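Local coordinates for protein probable oxidoreductase (PDB 4B7C) that is probably an NADP-dependent oxidoreductase of the medium-chain dehydrogenase/reductase superfamily, although its substrate is not established, at residues V177-G183 with F196-Y202. Numbering follows the deposited sequence.
Sequences VVGIAGG and FDGAIDY
Two neighbouring parallel strands, 176-181 and 198-201, pair at one edge of the six-stranded Rossmann sheet, 198-201 being one of its two edge strands within this chain. Their axes approach to 4.5 Å at 21°, and the extended backbones run in register, V178 beside G198, G179 beside A199 (CA-CA 4.5 Å) and I180 beside I200. Hydrogen bonds alternate as parallel pairing requires: G198 N to V177 O 3.2 Å, G179 N to G198 O 2.9 Å, I200 N to G179 O 2.7 Å and A181 N to I200 O 3.1 Å. At the start, D197, pointing toward the neighbouring strand with chi1 m, places OD2 2.8 Å from V177 N as acceptor. With helix 184-193 between them, the strands form a beta-alpha-beta crossover of the NADP-binding Rossmann fold. On the face of V178, I180 and I200, branched apolar side chains suit burial against helix 207-214; V178 CG1 meets I200 CD1 at 3.9 Å. On the opposite face, the small A199 packs against helix 184-193. V177 CG1 lies over one face of the F196 ring (chi1 m), 4.1 Å from its centroid, a CH-pi contact; a CB on G179 would come within 2.9 Å of F196 CD2, so glycine suits the place. Beyond the strands, Y202 (chi1 p) brings CD1 to 3.8 Å from I180 CG2. D201 (chi1 t) accepts G183 N through OD1 at 2.8 Å and binds N204 through OD2; at phi/psi 107°/149° the helix N-cap G183 must be glycine, since a CB would jam against G182 O.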
loop_
_atom_site.group_PDB
_atom_site.type_symbol
_atom_site.label_atom_id
_atom_site.label_comp_id
_atom_site.label_asym_id
_atom_site.label_seq_id
_atom_site.Cartn_x
_atom_site.Cartn_y
_atom_site.Cartn_z
ATOM N N VAL B 177 22.152 -2.822 3.517
ATOM C CA VAL B 177 21.616 -2.926 2.168
ATOM C C VAL B 177 21.716 -4.338 1.599
ATOM O O VAL B 177 22.811 -4.879 1.409
ATOM C CB VAL B 177 22.329 -1.956 1.210
ATOM C CG1 VAL B 177 21.637 -1.947 -0.141
ATOM C CG2 VAL B 177 22.382 -0.564 1.807
ATOM N N VAL B 178 20.556 -4.906 1.287
ATOM C CA VAL B 178 20.462 -6.250 0.741
ATOM C C VAL B 178 19.794 -6.223 -0.621
ATOM O O VAL B 178 18.660 -5.751 -0.785
ATOM C CB VAL B 178 19.699 -7.203 1.690
ATOM C CG1 VAL B 178 19.543 -8.581 1.066
ATOM C CG2 VAL B 178 20.433 -7.317 3.015
ATOM N N GLY B 179 20.502 -6.761 -1.602
ATOM C CA GLY B 179 20.004 -6.829 -2.969
ATOM C C GLY B 179 19.400 -8.171 -3.304
ATOM O O GLY B 179 19.814 -9.202 -2.775
ATOM N N ILE B 180 18.403 -8.155 -4.175
ATOM C CA ILE B 180 17.847 -9.369 -4.740
ATOM C C ILE B 180 18.062 -9.308 -6.239
ATOM O O ILE B 180 17.593 -8.385 -6.900
ATOM C CB ILE B 180 16.333 -9.534 -4.483
ATOM C CG1 ILE B 180 16.030 -9.555 -2.980
ATOM C CG2 ILE B 180 15.838 -10.809 -5.147
ATOM C CD1 ILE B 180 14.543 -9.565 -2.665
ATOM N N ALA B 181 18.769 -10.301 -6.769
ATOM C CA ALA B 181 19.083 -10.353 -8.197
ATOM C C ALA B 181 19.226 -11.786 -8.693
ATOM O O ALA B 181 19.461 -12.709 -7.908
ATOM C CB ALA B 181 20.359 -9.576 -8.470
ATOM N N GLY B 182 19.069 -11.957 -10.001
ATOM C CA GLY B 182 19.134 -13.273 -10.634
ATOM C C GLY B 182 20.517 -13.586 -11.184
ATOM O O GLY B 182 21.004 -12.911 -12.088
ATOM N N GLY B 183 21.159 -14.605 -10.620
ATOM C CA GLY B 183 22.473 -15.065 -11.098
ATOM C C GLY B 183 23.632 -14.712 -10.185
ATOM O O GLY B 183 23.618 -13.687 -9.501
ATOM N N PHE B 196 27.117 -3.457 -1.522
ATOM C CA PHE B 196 25.915 -3.995 -0.868
ATOM C C PHE B 196 26.383 -4.897 0.280
ATOM O O PHE B 196 27.390 -5.604 0.140
ATOM C CB PHE B 196 25.066 -4.829 -1.830
ATOM C CG PHE B 196 24.150 -4.027 -2.732
ATOM C CD1 PHE B 196 24.609 -2.930 -3.443
ATOM C CD2 PHE B 196 22.819 -4.411 -2.904
ATOM C CE1 PHE B 196 23.762 -2.218 -4.283
ATOM C CE2 PHE B 196 21.973 -3.706 -3.749
ATOM C CZ PHE B 196 22.446 -2.608 -4.439
ATOM N N ASP B 197 25.661 -4.870 1.397
ATOM C CA ASP B 197 25.997 -5.704 2.557
ATOM C C ASP B 197 25.732 -7.160 2.260
ATOM O O ASP B 197 26.403 -8.050 2.776
ATOM C CB ASP B 197 25.202 -5.285 3.785
ATOM C CG ASP B 197 25.618 -3.938 4.293
ATOM O OD1 ASP B 197 26.690 -3.860 4.919
ATOM O OD2 ASP B 197 24.884 -2.957 4.061
ATOM N N GLY B 198 24.740 -7.394 1.421
ATOM C CA GLY B 198 24.408 -8.738 1.001
ATOM C C GLY B 198 23.645 -8.766 -0.298
ATOM O O GLY B 198 23.089 -7.761 -0.727
ATOM N N ALA B 199 23.600 -9.939 -0.911
ATOM C CA ALA B 199 22.878 -10.137 -2.157
ATOM C C ALA B 199 22.313 -11.532 -2.185
ATOM O O ALA B 199 23.023 -12.492 -1.914
ATOM C CB ALA B 199 23.787 -9.930 -3.352
ATOM N N ILE B 200 21.034 -11.648 -2.525
ATOM C CA ILE B 200 20.370 -12.940 -2.579
ATOM C C ILE B 200 20.105 -13.313 -4.022
ATOM O O ILE B 200 19.433 -12.579 -4.746
ATOM C CB ILE B 200 19.039 -12.944 -1.797
ATOM C CG1 ILE B 200 19.283 -12.629 -0.313
ATOM C CG2 ILE B 200 18.348 -14.291 -1.943
ATOM C CD1 ILE B 200 18.045 -12.156 0.422
ATOM N N ASP B 201 20.633 -14.465 -4.427
ATOM C CA ASP B 201 20.435 -14.987 -5.777
ATOM C C ASP B 201 19.175 -15.836 -5.803
ATOM O O ASP B 201 19.218 -17.039 -5.547
ATOM C CB ASP B 201 21.647 -15.815 -6.230
ATOM C CG ASP B 201 21.540 -16.285 -7.676
ATOM O OD1 ASP B 201 20.497 -16.070 -8.333
ATOM O OD2 ASP B 201 22.524 -16.881 -8.169
ATOM N N TYR B 202 18.055 -15.213 -6.154
ATOM C CA TYR B 202 16.747 -15.883 -6.080
ATOM C C TYR B 202 16.605 -17.037 -7.076
ATOM O O TYR B 202 15.772 -17.923 -6.892
ATOM C CB TYR B 202 15.590 -14.884 -6.242
ATOM C CG TYR B 202 15.393 -14.345 -7.647
ATOM C CD1 TYR B 202 16.089 -13.223 -8.080
ATOM C CD2 TYR B 202 14.489 -14.935 -8.523
ATOM C CE1 TYR B 202 15.907 -12.718 -9.356
ATOM C CE2 TYR B 202 14.303 -14.440 -9.805
ATOM C CZ TYR B 202 15.015 -13.330 -10.213
ATOM O OH TYR B 202 14.839 -12.825 -11.478
#